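Local coordinates for protein glycosyl hydrolase, family 38 (Enterococcus faecalis, PDB 5KBP) that probably hydrolyses alpha-mannosides as a metal-binding glycoside hydrolase of family 38, at residues I11-H16 and M229-D234; F644-M649 and T663-Q668; H404-F409 and D505-I510. All blocks are in the same frame, centred on the assembly; numbering follows the deposited sequence.

How the interactions relate
The three contacts hold different elements and touch nowhere: the centres of interactions 1 and 2 lie about 47 Å apart, those of 1 and 3 about 60 Å, those of 2 and 3 about 37 Å. Interaction 1 is parallel, entirely buried and rich in polar side-chain bonds, in two strands and the chain that follows them. Interactions 2 and 3 are antiparallel pairs of the C-terminal regions, mostly buried but with partly exposed residues (T647 and T664; H404, D505 and F507). Interaction 2 joins hairpin neighbours through two threonine pairs and an apolar end, whereas 404-409 and 505-510, distant in sequence, rely on six backbone bonds and a CH-pi contact between two phenylalanines.

Interaction 1 (I11-H16 and M229-D234); sequences IVSHSH and MMNGVD
S13 and N231 meet through their side chains as well as their backbones, on two parallel strands whose short axes approach to 4.6 Å at 25°. In the backbone, V12 N bonds to M229 O at 2.9 Å, V12 O accepts from N231 N, and H14 N reaches N231 O. Farther on, the bond from H16 N to V233 O is weak.

Among the polar side chains, S13 OG donates to N231 OD1 at 2.7 Å, slightly tilted from the carbonyl plane. N231 CG stands anti to its backbone N (chi1 173°), and the other branch of the amide, ND2, is held by G197 and Q239. H16 ND1 donates to D234 OD2 at 2.9 Å; the oxygen lies near the imidazole plane, while the nitrogen meets the carboxylate from above its plane, the two planes being 86° apart. Y194 OH takes up D234 OD1, and Y194 O is bonded to H14 NE2.

Non-polar contacts centre on the H14 ring. G232 CA lies over one face, 3.9 Å from the centroid, in CH-pi contact, and the bent M230 chain brings CE to 3.4 Å from H14 CD2. On the sheet face opposite V12 and M230, I11 CG2 packs on N231 CB at 3.8 Å.

H16 and D18, the latter close to D234 OD2, are consistent with the His-X-Asp metal-site motif of family 38. Strand 7-13 is the middle of three parallel strands, between 226-231 and 256-260; helices 204-219 and 242-252 pack on the I11, M229 and N231 face, and H53 of strand 52-53 touches V12 and H14.

Interaction 2 (F644-M649 and T663-Q668); sequences FEITTM and TTINNQ
T648 and T663 face each other as a non-hydrogen-bonded antiparallel pair, their side chains crossing obliquely so that the hydroxyls meet. T648 OG1 and T663 OG1 are 3.0 Å apart and hydrogen-bonded, with either able to donate. In T663 the hydroxyl is anti to the carbonyl carbon (chi1 -61°), and the other branch, CG2, is anti to the backbone N; it meets I646 CG2 at 3.7 Å. Methyl and hydroxyl of one residue thus serve two neighbours on 644-649. T663 OG1 has a further partner in Y778 OH, on the adjoining strand, which places this buried hydroxyl in a small polar chain within a mostly apolar face.

The two segments lie on the arms of the beta hairpin formed by strands 641-653 and 659-667, inside a broad antiparallel sheet in which 601-613 and 772-783 flank the pair. Their short axes lie at 158°, and the only bridges between the segments are T647 with T664 and T648 with T663. T664 N gives T647 O a nearly straight bond of 2.8 Å, but the return bond from T647 N to T664 O is weak. On the opposite face from T648 and T663, one water donates to T647 O at 3.1 Å and is hydrogen-bonded to T664 OG1 at 2.9 Å, bridging the arms where T647 and T664 are partly exposed.

Towards the other end the alpha carbons separate, reaching 7.5 Å between F644 and N667, and side chains span the gap. F644 CG is anti to its backbone N (chi1 180°), and the ring crosses I665 obliquely. I665 CD1 meets the ring at its edge, near the plane, 3.6 Å from F644 CZ, while I665 CG2 touches the same CZ. L612 and I669 also pack against F644.

Interaction 3 (H404-F409 and D505-I510); sequences HPFVLF and DSFALI
An antiparallel strand pair joins 404-409 to 505-510, with F406 opposite F507 at its middle; the short axes come within 4.2 Å at an angle of 153°. Three hydrogen-bonded pairs, H404 with L509, F406 with F507 and L408 with D505, contribute two backbone bonds each. F507 N to F406 O measures 2.9 Å with an N-H...O angle of 175°, and L408 N to D505 O is 2.8 Å.

The side chains of these three pairs share one face of the sheet. F406 CG sits between its backbone N and carbonyl carbon (chi1 59°), and the ring reaches across to the partner strand. There F507 CB lies over a face of the F406 ring, 4.0 Å from the centroid, making a CH-pi contact rather than a stack of the two rings. The F507 ring instead extends towards L408, whose CD1 is 3.9 Å from F507 CE2. V422 and V424 of strand 416-430 and L494 of strand 483-499 pack against F406.

On the opposite face the non-hydrogen-bonded pairs are smaller. P405 CB and A508 CB are 4.3 Å apart, and V407 CG2 comes to 3.8 Å from S506 OG, a hydroxyl bonded to P817 O.

Strand 804-807 pairs with 404-410, and 451-454 with 503-511, so the pair is an interior antiparallel ladder, a pattern typical of the beta-sheet domains in the C-terminal part of family 38 enzymes.

Interaction 1 (I11-H16 and M229-D234)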
ATOM      1  N   ILE A  11      16.940 -19.759 -30.831  1.00 44.24           N
ATOM      2  CA  ILE A  11      17.057 -19.705 -29.378  1.00 40.86           C
ATOM      3  C   ILE A  11      16.738 -18.282 -28.936  1.00 44.36           C
ATOM      4  O   ILE A  11      17.492 -17.345 -29.223  1.00 52.06           O
ATOM      5  CB  ILE A  11      18.452 -20.142 -28.918  1.00 44.76           C
ATOM      6  CG1 ILE A  11      18.730 -21.569 -29.396  1.00 47.34           C
ATOM      7  CG2 ILE A  11      18.568 -20.044 -27.405  1.00 47.50           C
ATOM      8  CD1 ILE A  11      20.189 -21.941 -29.407  1.00 45.31           C
ATOM      9  N   VAL A  12      15.621 -18.118 -28.234  1.00 44.11           N
ATOM     10  CA  VAL A  12      15.155 -16.816 -27.771  1.00 36.62           C
ATOM     11  C   VAL A  12      15.354 -16.758 -26.263  1.00 35.87           C
ATOM     12  O   VAL A  12      14.651 -17.440 -25.506  1.00 48.60           O
ATOM     13  CB  VAL A  12      13.688 -16.569 -28.147  1.00 35.86           C
ATOM     14  CG1 VAL A  12      13.194 -15.260 -27.541  1.00 38.05           C
ATOM     15  CG2 VAL A  12      13.523 -16.558 -29.661  1.00 36.74           C
ATOM     16  N   SER A  13      16.313 -15.947 -25.822  1.00 35.83           N
ATOM     17  CA  SER A  13      16.533 -15.740 -24.399  1.00 43.22           C
ATOM     18  C   SER A  13      15.461 -14.818 -23.830  1.00 46.67           C
ATOM     19  O   SER A  13      15.060 -13.839 -24.467  1.00 47.59           O
ATOM     20  CB  SER A  13      17.922 -15.154 -24.151  1.00 35.82           C
ATOM     21  OG  SER A  13      18.933 -16.060 -24.555  1.00 54.14           O
ATOM     22  N   HIS A  14      14.998 -15.139 -22.627  1.00 46.55           N
ATOM     23  CA  HIS A  14      13.908 -14.402 -22.001  1.00 41.72           C
ATOM     24  C   HIS A  14      13.914 -14.705 -20.510  1.00 43.70           C
ATOM     25  O   HIS A  14      14.774 -15.432 -20.004  1.00 43.78           O
ATOM     26  CB  HIS A  14      12.560 -14.778 -22.618  1.00 39.50           C
ATOM     27  CG  HIS A  14      12.023 -16.084 -22.122  1.00 50.28           C
ATOM     28  ND1 HIS A  14      11.125 -16.173 -21.080  1.00 51.62           N
ATOM     29  CD2 HIS A  14      12.276 -17.357 -22.509  1.00 53.82           C
ATOM     30  CE1 HIS A  14      10.838 -17.442 -20.855  1.00 50.58           C
ATOM     31  NE2 HIS A  14      11.523 -18.182 -21.710  1.00 54.07           N
ATOM     32  N   SER A  15      12.936 -14.139 -19.809  1.00 45.00           N
ATOM     33  CA  SER A  15      12.685 -14.494 -18.415  1.00 47.47           C
ATOM     34  C   SER A  15      11.240 -14.129 -18.108  1.00 44.10           C
ATOM     35  O   SER A  15      10.896 -12.943 -18.083  1.00 54.57           O
ATOM     36  CB  SER A  15      13.649 -13.775 -17.478  1.00 50.97           C
ATOM     37  OG  SER A  15      13.481 -14.223 -16.145  1.00 46.97           O
ATOM     38  N   HIS A  16      10.400 -15.140 -17.896  1.00 47.66           N
ATOM     39  CA  HIS A  16       9.013 -14.907 -17.509  1.00 46.99           C
ATOM     40  C   HIS A  16       8.989 -14.368 -16.086  1.00 49.71           C
ATOM     41  O   HIS A  16       9.231 -15.110 -15.129  1.00 52.10           O
ATOM     42  CB  HIS A  16       8.204 -16.194 -17.624  1.00 46.18           C
ATOM     43  CG  HIS A  16       6.749 -16.020 -17.315  1.00 62.87           C
ATOM     44  ND1 HIS A  16       6.161 -16.540 -16.183  1.00 65.68           N
ATOM     45  CD2 HIS A  16       5.768 -15.375 -17.987  1.00 62.28           C
ATOM     46  CE1 HIS A  16       4.877 -16.227 -16.173  1.00 67.26           C
ATOM     47  NE2 HIS A  16       4.613 -15.519 -17.256  1.00 66.39           N
ATOM     48  N   MET A 229      13.382 -22.578 -29.438  1.00 41.83           N
ATOM     49  CA  MET A 229      13.882 -22.942 -28.118  1.00 44.33           C
ATOM     50  C   MET A 229      13.782 -21.719 -27.217  1.00 44.51           C
ATOM     51  O   MET A 229      14.441 -20.704 -27.469  1.00 40.14           O
ATOM     52  CB  MET A 229      15.326 -23.442 -28.187  1.00 49.15           C
ATOM     53  CG  MET A 229      15.532 -24.666 -29.062  1.00 48.87           C
ATOM     54  SD  MET A 229      14.634 -26.118 -28.491  1.00 51.85           S
ATOM     55  CE  MET A 229      15.295 -26.297 -26.837  1.00 51.82           C
ATOM     56  N   MET A 230      12.961 -21.813 -26.176  1.00 38.49           N
ATOM     57  CA  MET A 230      12.744 -20.705 -25.252  1.00 32.37           C
ATOM     58  C   MET A 230      13.775 -20.789 -24.131  1.00 36.82           C
ATOM     59  O   MET A 230      13.673 -21.640 -23.241  1.00 34.90           O
ATOM     60  CB  MET A 230      11.319 -20.733 -24.710  1.00 40.05           C
ATOM     61  CG  MET A 230      10.262 -20.506 -25.780  1.00 44.84           C
ATOM     62  SD  MET A 230      10.440 -18.903 -26.593  1.00 56.73           S
ATOM     63  CE  MET A 230      10.202 -17.803 -25.200  1.00 43.37           C
ATOM     64  N   ASN A 231      14.765 -19.896 -24.174  1.00 38.25           N
ATOM     65  CA  ASN A 231      15.897 -19.925 -23.247  1.00 35.68           C
ATOM     66  C   ASN A 231      15.558 -19.077 -22.021  1.00 42.92           C
ATOM     67  O   ASN A 231      15.978 -17.925 -21.877  1.00 48.02           O
ATOM     68  CB  ASN A 231      17.161 -19.451 -23.954  1.00 38.35           C
ATOM     69  CG  ASN A 231      18.339 -19.302 -23.017  1.00 43.03           C
ATOM     70  OD1 ASN A 231      18.909 -18.219 -22.892  1.00 45.64           O
ATOM     71  ND2 ASN A 231      18.710 -20.388 -22.349  1.00 42.72           N
ATOM     72  N   GLY A 232      14.782 -19.670 -21.123  1.00 49.23           N
ATOM     73  CA  GLY A 232      14.385 -18.987 -19.907  1.00 42.30           C
ATOM     74  C   GLY A 232      13.239 -19.708 -19.236  1.00 51.57           C
ATOM     75  O   GLY A 232      12.737 -20.725 -19.725  1.00 48.35           O
ATOM     76  N   VAL A 233      12.828 -19.150 -18.094  1.00 53.37           N
ATOM     77  CA  VAL A 233      11.751 -19.712 -17.284  1.00 59.28           C
ATOM     78  C   VAL A 233      11.371 -18.685 -16.216  1.00 61.39           C
ATOM     79  O   VAL A 233      11.866 -17.552 -16.235  1.00 62.44           O
ATOM     80  CB  VAL A 233      12.166 -21.070 -16.676  1.00 52.91           C
ATOM     81  CG1 VAL A 233      13.158 -20.884 -15.542  1.00 46.89           C
ATOM     82  CG2 VAL A 233      10.950 -21.897 -16.241  1.00 47.61           C
ATOM     83  N   ASP A 234      10.488 -19.066 -15.294  1.00 60.78           N
ATOM     84  CA  ASP A 234       9.991 -18.150 -14.274  1.00 62.30           C
ATOM     85  C   ASP A 234      11.126 -17.636 -13.397  1.00 58.34           C
ATOM     86  O   ASP A 234      11.794 -18.416 -12.710  1.00 57.94           O
ATOM     87  CB  ASP A 234       8.937 -18.852 -13.418  1.00 58.82           C
ATOM     88  CG  ASP A 234       7.754 -19.341 -14.233  1.00 69.47           C
ATOM     89  OD1 ASP A 234       7.850 -20.438 -14.823  1.00 75.72           O
ATOM     90  OD2 ASP A 234       6.729 -18.631 -14.280  1.00 79.01           O
TER

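Interaction 2 (F644-M649 and T663-Q668)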
ATOM      1  N   PHE A 644     -23.226 -19.227  11.794  1.00 56.64           N
ATOM      2  CA  PHE A 644     -22.877 -18.470  10.592  1.00 47.45           C
ATOM      3  C   PHE A 644     -24.175 -17.889  10.037  1.00 46.21           C
ATOM      4  O   PHE A 644     -24.972 -18.613   9.435  1.00 49.23           O
ATOM      5  CB  PHE A 644     -22.174 -19.358   9.574  1.00 46.44           C
ATOM      6  CG  PHE A 644     -21.791 -18.647   8.304  1.00 45.63           C
ATOM      7  CD1 PHE A 644     -20.598 -17.950   8.218  1.00 46.71           C
ATOM      8  CD2 PHE A 644     -22.618 -18.691   7.193  1.00 47.54           C
ATOM      9  CE1 PHE A 644     -20.240 -17.300   7.052  1.00 54.00           C
ATOM     10  CE2 PHE A 644     -22.265 -18.042   6.023  1.00 56.77           C
ATOM     11  CZ  PHE A 644     -21.075 -17.348   5.953  1.00 55.03           C
ATOM     12  N   GLU A 645     -24.377 -16.589  10.241  1.00 53.27           N
ATOM     13  CA  GLU A 645     -25.618 -15.931   9.857  1.00 57.27           C
ATOM     14  C   GLU A 645     -25.499 -15.327   8.463  1.00 54.89           C
ATOM     15  O   GLU A 645     -24.464 -14.759   8.101  1.00 52.87           O
ATOM     16  CB  GLU A 645     -25.986 -14.847  10.873  1.00 67.93           C
ATOM     17  CG  GLU A 645     -27.363 -14.234  10.664  1.00 86.50           C
ATOM     18  CD  GLU A 645     -27.803 -13.375  11.832  1.00101.25           C
ATOM     19  OE1 GLU A 645     -27.088 -13.350  12.856  1.00105.44           O
ATOM     20  OE2 GLU A 645     -28.865 -12.725  11.729  1.00106.78           O
ATOM     21  N   ILE A 646     -26.570 -15.454   7.683  1.00 51.47           N
ATOM     22  CA  ILE A 646     -26.634 -14.940   6.320  1.00 44.09           C
ATOM     23  C   ILE A 646     -27.807 -13.973   6.239  1.00 56.18           C
ATOM     24  O   ILE A 646     -28.945 -14.343   6.556  1.00 58.25           O
ATOM     25  CB  ILE A 646     -26.785 -16.070   5.290  1.00 47.86           C
ATOM     26  CG1 ILE A 646     -25.696 -17.126   5.485  1.00 44.79           C
ATOM     27  CG2 ILE A 646     -26.730 -15.511   3.877  1.00 47.65           C
ATOM     28  CD1 ILE A 646     -25.805 -18.297   4.532  1.00 50.21           C
ATOM     29  N   THR A 647     -27.534 -12.739   5.817  1.00 56.06           N
ATOM     30  CA  THR A 647     -28.550 -11.699   5.694  1.00 54.77           C
ATOM     31  C   THR A 647     -28.568 -11.197   4.257  1.00 52.35           C
ATOM     32  O   THR A 647     -27.564 -10.666   3.769  1.00 53.77           O
ATOM     33  CB  THR A 647     -28.284 -10.545   6.663  1.00 59.90           C
ATOM     34  OG1 THR A 647     -28.227 -11.046   8.004  1.00 62.74           O
ATOM     35  CG2 THR A 647     -29.392  -9.503   6.567  1.00 57.75           C
ATOM     36  N   THR A 648     -29.706 -11.359   3.588  1.00 47.67           N
ATOM     37  CA  THR A 648     -29.872 -10.961   2.197  1.00 41.91           C
ATOM     38  C   THR A 648     -31.001  -9.946   2.091  1.00 45.89           C
ATOM     39  O   THR A 648     -32.074 -10.142   2.672  1.00 49.06           O
ATOM     40  CB  THR A 648     -30.171 -12.172   1.306  1.00 44.63           C
ATOM     41  OG1 THR A 648     -29.145 -13.157   1.474  1.00 49.79           O
ATOM     42  CG2 THR A 648     -30.228 -11.758  -0.158  1.00 50.91           C
ATOM     43  N   MET A 649     -30.755  -8.866   1.354  1.00 55.71           N
ATOM     44  CA  MET A 649     -31.759  -7.841   1.090  1.00 55.53           C
ATOM     45  C   MET A 649     -32.259  -8.016  -0.340  1.00 62.39           C
ATOM     46  O   MET A 649     -31.519  -7.766  -1.297  1.00 74.37           O
ATOM     47  CB  MET A 649     -31.182  -6.442   1.303  1.00 51.82           C
ATOM     48  CG  MET A 649     -30.875  -6.103   2.753  1.00 59.45           C
ATOM     49  SD  MET A 649     -32.356  -5.908   3.763  1.00 69.42           S
ATOM     50  CE  MET A 649     -33.110  -4.474   2.998  1.00 66.61           C
ATOM     51  N   THR A 663     -26.238  -9.741  -0.175  1.00 53.96           N
ATOM     52  CA  THR A 663     -25.969 -10.692   0.894  1.00 47.34           C
ATOM     53  C   THR A 663     -24.755 -10.237   1.694  1.00 45.28           C
ATOM     54  O   THR A 663     -23.707  -9.929   1.117  1.00 49.95           O
ATOM     55  CB  THR A 663     -25.733 -12.095   0.329  1.00 52.77           C
ATOM     56  OG1 THR A 663     -26.904 -12.538  -0.368  1.00 54.56           O
ATOM     57  CG2 THR A 663     -25.409 -13.073   1.446  1.00 52.48           C
ATOM     58  N   THR A 664     -24.900 -10.191   3.016  1.00 46.96           N
ATOM     59  CA  THR A 664     -23.830  -9.783   3.915  1.00 49.83           C
ATOM     60  C   THR A 664     -23.565 -10.879   4.938  1.00 46.86           C
ATOM     61  O   THR A 664     -24.500 -11.455   5.503  1.00 45.19           O
ATOM     62  CB  THR A 664     -24.171  -8.477   4.643  1.00 48.12           C
ATOM     63  OG1 THR A 664     -25.386  -8.644   5.384  1.00 64.14           O
ATOM     64  CG2 THR A 664     -24.341  -7.341   3.650  1.00 50.16           C
ATOM     65  N   ILE A 665     -22.283 -11.166   5.170  1.00 48.40           N
ATOM     66  CA  ILE A 665     -21.860 -12.166   6.144  1.00 50.52           C
ATOM     67  C   ILE A 665     -20.684 -11.615   6.938  1.00 57.43           C
ATOM     68  O   ILE A 665     -19.980 -10.700   6.503  1.00 56.89           O
ATOM     69  CB  ILE A 665     -21.459 -13.509   5.488  1.00 49.25           C
ATOM     70  CG1 ILE A 665     -20.219 -13.326   4.610  1.00 55.83           C
ATOM     71  CG2 ILE A 665     -22.611 -14.089   4.677  1.00 39.55           C
ATOM     72  CD1 ILE A 665     -19.635 -14.621   4.086  1.00 59.32           C
ATOM     73  N   ASN A 666     -20.477 -12.191   8.120  1.00 55.87           N
ATOM     74  CA  ASN A 666     -19.284 -11.955   8.928  1.00 49.61           C
ATOM     75  C   ASN A 666     -18.503 -13.266   8.949  1.00 48.69           C
ATOM     76  O   ASN A 666     -18.623 -14.076   9.870  1.00 49.43           O
ATOM     77  CB  ASN A 666     -19.643 -11.478  10.335  1.00 45.65           C
ATOM     78  CG  ASN A 666     -18.418 -11.204  11.184  1.00 60.83           C
ATOM     79  OD1 ASN A 666     -17.334 -10.943  10.662  1.00 53.38           O
ATOM     80  ND2 ASN A 666     -18.585 -11.261  12.499  1.00 63.98           N
ATOM     81  N   ASN A 667     -17.697 -13.471   7.913  1.00 49.96           N
ATOM     82  CA  ASN A 667     -17.034 -14.752   7.687  1.00 40.34           C
ATOM     83  C   ASN A 667     -15.979 -14.984   8.760  1.00 42.92           C
ATOM     84  O   ASN A 667     -14.888 -14.413   8.716  1.00 38.75           O
ATOM     85  CB  ASN A 667     -16.420 -14.786   6.293  1.00 35.11           C
ATOM     86  CG  ASN A 667     -15.814 -16.132   5.960  1.00 43.66           C
ATOM     87  OD1 ASN A 667     -14.670 -16.219   5.513  1.00 44.42           O
ATOM     88  ND2 ASN A 667     -16.575 -17.193   6.190  1.00 47.75           N
ATOM     89  N   GLN A 668     -16.310 -15.824   9.740  1.00 44.78           N
ATOM     90  CA  GLN A 668     -15.354 -16.307  10.727  1.00 46.76           C
ATOM     91  C   GLN A 668     -15.085 -17.798  10.547  1.00 50.36           C
ATOM     92  O   GLN A 668     -14.708 -18.492  11.493  1.00 47.15           O
ATOM     93  CB  GLN A 668     -15.845 -16.010  12.143  1.00 37.35           C
ATOM     94  CG  GLN A 668     -15.999 -14.528  12.439  1.00 44.50           C
ATOM     95  CD  GLN A 668     -14.694 -13.764  12.297  1.00 56.76           C
ATOM     96  OE1 GLN A 668     -13.621 -14.282  12.602  1.00 66.71           O
ATOM     97  NE2 GLN A 668     -14.782 -12.524  11.825  1.00 56.93           N
TER
HETATM   98  O   HOH W   1     -27.579  -7.559   3.853  1.00 59.31           O

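Interaction 3 (H404-F409 and D505-I510)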
ATOM      1  N   HIS A 404     -32.922  24.824  -4.485  1.00 54.80           N
ATOM      2  CA  HIS A 404     -31.692  24.040  -4.403  1.00 64.50           C
ATOM      3  C   HIS A 404     -31.646  23.068  -5.575  1.00 60.60           C
ATOM      4  O   HIS A 404     -32.209  21.965  -5.497  1.00 62.26           O
ATOM      5  CB  HIS A 404     -31.616  23.291  -3.071  1.00 65.70           C
ATOM      6  CG  HIS A 404     -31.824  24.165  -1.872  1.00 71.23           C
ATOM      7  ND1 HIS A 404     -30.834  24.977  -1.362  1.00 73.65           N
ATOM      8  CD2 HIS A 404     -32.909  24.353  -1.083  1.00 72.61           C
ATOM      9  CE1 HIS A 404     -31.300  25.629  -0.311  1.00 73.80           C
ATOM     10  NE2 HIS A 404     -32.556  25.268  -0.120  1.00 74.87           N
ATOM     11  N   PRO A 405     -30.998  23.421  -6.683  1.00 57.13           N
ATOM     12  CA  PRO A 405     -30.987  22.532  -7.847  1.00 66.93           C
ATOM     13  C   PRO A 405     -29.936  21.438  -7.742  1.00 64.95           C
ATOM     14  O   PRO A 405     -28.910  21.578  -7.072  1.00 67.52           O
ATOM     15  CB  PRO A 405     -30.673  23.483  -9.008  1.00 70.07           C
ATOM     16  CG  PRO A 405     -29.865  24.564  -8.386  1.00 65.09           C
ATOM     17  CD  PRO A 405     -30.367  24.722  -6.971  1.00 57.31           C
ATOM     18  N   PHE A 406     -30.215  20.329  -8.426  1.00 55.69           N
ATOM     19  CA  PHE A 406     -29.282  19.216  -8.523  1.00 50.17           C
ATOM     20  C   PHE A 406     -29.451  18.560  -9.886  1.00 56.71           C
ATOM     21  O   PHE A 406     -30.498  18.681 -10.527  1.00 60.80           O
ATOM     22  CB  PHE A 406     -29.486  18.197  -7.392  1.00 46.90           C
ATOM     23  CG  PHE A 406     -30.867  17.605  -7.342  1.00 53.57           C
ATOM     24  CD1 PHE A 406     -31.887  18.247  -6.657  1.00 58.92           C
ATOM     25  CD2 PHE A 406     -31.144  16.402  -7.971  1.00 53.18           C
ATOM     26  CE1 PHE A 406     -33.158  17.705  -6.607  1.00 59.25           C
ATOM     27  CE2 PHE A 406     -32.414  15.854  -7.924  1.00 50.93           C
ATOM     28  CZ  PHE A 406     -33.421  16.507  -7.241  1.00 50.56           C
ATOM     29  N   VAL A 407     -28.406  17.857 -10.323  1.00 50.27           N
ATOM     30  CA  VAL A 407     -28.330  17.303 -11.672  1.00 56.56           C
ATOM     31  C   VAL A 407     -28.104  15.799 -11.590  1.00 53.72           C
ATOM     32  O   VAL A 407     -27.294  15.325 -10.787  1.00 52.94           O
ATOM     33  CB  VAL A 407     -27.208  17.976 -12.492  1.00 55.27           C
ATOM     34  CG1 VAL A 407     -27.204  17.456 -13.920  1.00 56.89           C
ATOM     35  CG2 VAL A 407     -27.365  19.489 -12.472  1.00 52.34           C
ATOM     36  N   LEU A 408     -28.818  15.054 -12.434  1.00 56.95           N
ATOM     37  CA  LEU A 408     -28.688  13.605 -12.537  1.00 62.33           C
ATOM     38  C   LEU A 408     -28.045  13.256 -13.873  1.00 62.27           C
ATOM     39  O   LEU A 408     -28.557  13.643 -14.928  1.00 64.44           O
ATOM     40  CB  LEU A 408     -30.049  12.921 -12.407  1.00 66.18           C
ATOM     41  CG  LEU A 408     -30.543  12.625 -10.990  1.00 72.54           C
ATOM     42  CD1 LEU A 408     -31.994  12.169 -11.009  1.00 72.34           C
ATOM     43  CD2 LEU A 408     -29.658  11.574 -10.340  1.00 69.18           C
ATOM     44  N   PHE A 409     -26.938  12.520 -13.826  1.00 54.95           N
ATOM     45  CA  PHE A 409     -26.221  12.095 -15.020  1.00 47.85           C
ATOM     46  C   PHE A 409     -26.412  10.602 -15.246  1.00 53.74           C
ATOM     47  O   PHE A 409     -26.323   9.806 -14.306  1.00 64.58           O
ATOM     48  CB  PHE A 409     -24.722  12.389 -14.910  1.00 49.44           C
ATOM     49  CG  PHE A 409     -24.386  13.847 -14.842  1.00 51.67           C
ATOM     50  CD1 PHE A 409     -24.367  14.509 -13.625  1.00 50.00           C
ATOM     51  CD2 PHE A 409     -24.065  14.552 -15.989  1.00 48.11           C
ATOM     52  CE1 PHE A 409     -24.047  15.850 -13.557  1.00 52.39           C
ATOM     53  CE2 PHE A 409     -23.745  15.893 -15.927  1.00 53.16           C
ATOM     54  CZ  PHE A 409     -23.736  16.543 -14.710  1.00 55.56           C
ATOM     55  N   ASP A 505     -30.302  15.231 -16.585  1.00 66.55           N
ATOM     56  CA  ASP A 505     -31.552  15.911 -16.283  1.00 69.02           C
ATOM     57  C   ASP A 505     -31.383  16.733 -15.015  1.00 71.87           C
ATOM     58  O   ASP A 505     -30.803  16.261 -14.031  1.00 77.87           O
ATOM     59  CB  ASP A 505     -32.704  14.912 -16.118  1.00 67.38           C
ATOM     60  CG  ASP A 505     -33.119  14.277 -17.431  1.00 69.56           C
ATOM     61  OD1 ASP A 505     -33.276  15.012 -18.429  1.00 72.82           O
ATOM     62  OD2 ASP A 505     -33.287  13.039 -17.467  1.00 72.71           O
ATOM     63  N   SER A 506     -31.885  17.962 -15.043  1.00 62.83           N
ATOM     64  CA  SER A 506     -31.768  18.879 -13.920  1.00 56.15           C
ATOM     65  C   SER A 506     -33.092  18.970 -13.173  1.00 65.59           C
ATOM     66  O   SER A 506     -34.164  19.005 -13.785  1.00 67.06           O
ATOM     67  CB  SER A 506     -31.338  20.269 -14.392  1.00 57.36           C
ATOM     68  OG  SER A 506     -30.071  20.218 -15.027  1.00 59.98           O
ATOM     69  N   PHE A 507     -33.009  18.999 -11.847  1.00 65.57           N
ATOM     70  CA  PHE A 507     -34.164  19.159 -10.975  1.00 63.75           C
ATOM     71  C   PHE A 507     -33.818  20.180  -9.899  1.00 62.02           C
ATOM     72  O   PHE A 507     -32.684  20.660  -9.812  1.00 58.11           O
ATOM     73  CB  PHE A 507     -34.584  17.819 -10.357  1.00 60.87           C
ATOM     74  CG  PHE A 507     -34.893  16.753 -11.371  1.00 60.74           C
ATOM     75  CD1 PHE A 507     -36.163  16.641 -11.913  1.00 62.60           C
ATOM     76  CD2 PHE A 507     -33.914  15.864 -11.781  1.00 58.84           C
ATOM     77  CE1 PHE A 507     -36.450  15.662 -12.844  1.00 66.98           C
ATOM     78  CE2 PHE A 507     -34.196  14.882 -12.713  1.00 60.06           C
ATOM     79  CZ  PHE A 507     -35.466  14.781 -13.245  1.00 63.45           C
ATOM     80  N   ALA A 508     -34.804  20.520  -9.071  1.00 66.26           N
ATOM     81  CA  ALA A 508     -34.590  21.484  -8.004  1.00 65.47           C
ATOM     82  C   ALA A 508     -35.463  21.123  -6.814  1.00 69.59           C
ATOM     83  O   ALA A 508     -36.445  20.386  -6.938  1.00 70.22           O
ATOM     84  CB  ALA A 508     -34.882  22.917  -8.462  1.00 65.70           C
ATOM     85  N   LEU A 509     -35.094  21.661  -5.655  1.00 70.69           N
ATOM     86  CA  LEU A 509     -35.787  21.405  -4.397  1.00 67.16           C
ATOM     87  C   LEU A 509     -36.336  22.729  -3.884  1.00 70.19           C
ATOM     88  O   LEU A 509     -35.572  23.589  -3.432  1.00 75.76           O
ATOM     89  CB  LEU A 509     -34.843  20.764  -3.379  1.00 64.26           C
ATOM     90  CG  LEU A 509     -35.431  19.731  -2.418  1.00 68.00           C
ATOM     91  CD1 LEU A 509     -35.961  18.534  -3.188  1.00 67.81           C
ATOM     92  CD2 LEU A 509     -34.383  19.298  -1.408  1.00 67.27           C
ATOM     93  N   ILE A 510     -37.654  22.896  -3.960  1.00 63.14           N
ATOM     94  CA  ILE A 510     -38.312  24.108  -3.495  1.00 64.32           C
ATOM     95  C   ILE A 510     -39.180  23.769  -2.291  1.00 69.98           C
ATOM     96  O   ILE A 510     -39.546  22.613  -2.055  1.00 74.68           O
ATOM     97  CB  ILE A 510     -39.155  24.777  -4.599  1.00 68.52           C
ATOM     98  CG1 ILE A 510     -40.290  23.850  -5.041  1.00 64.38           C
ATOM     99  CG2 ILE A 510     -38.281  25.152  -5.778  1.00 73.70           C
ATOM    100  CD1 ILE A 510     -41.243  24.484  -6.029  1.00 61.01           C
TER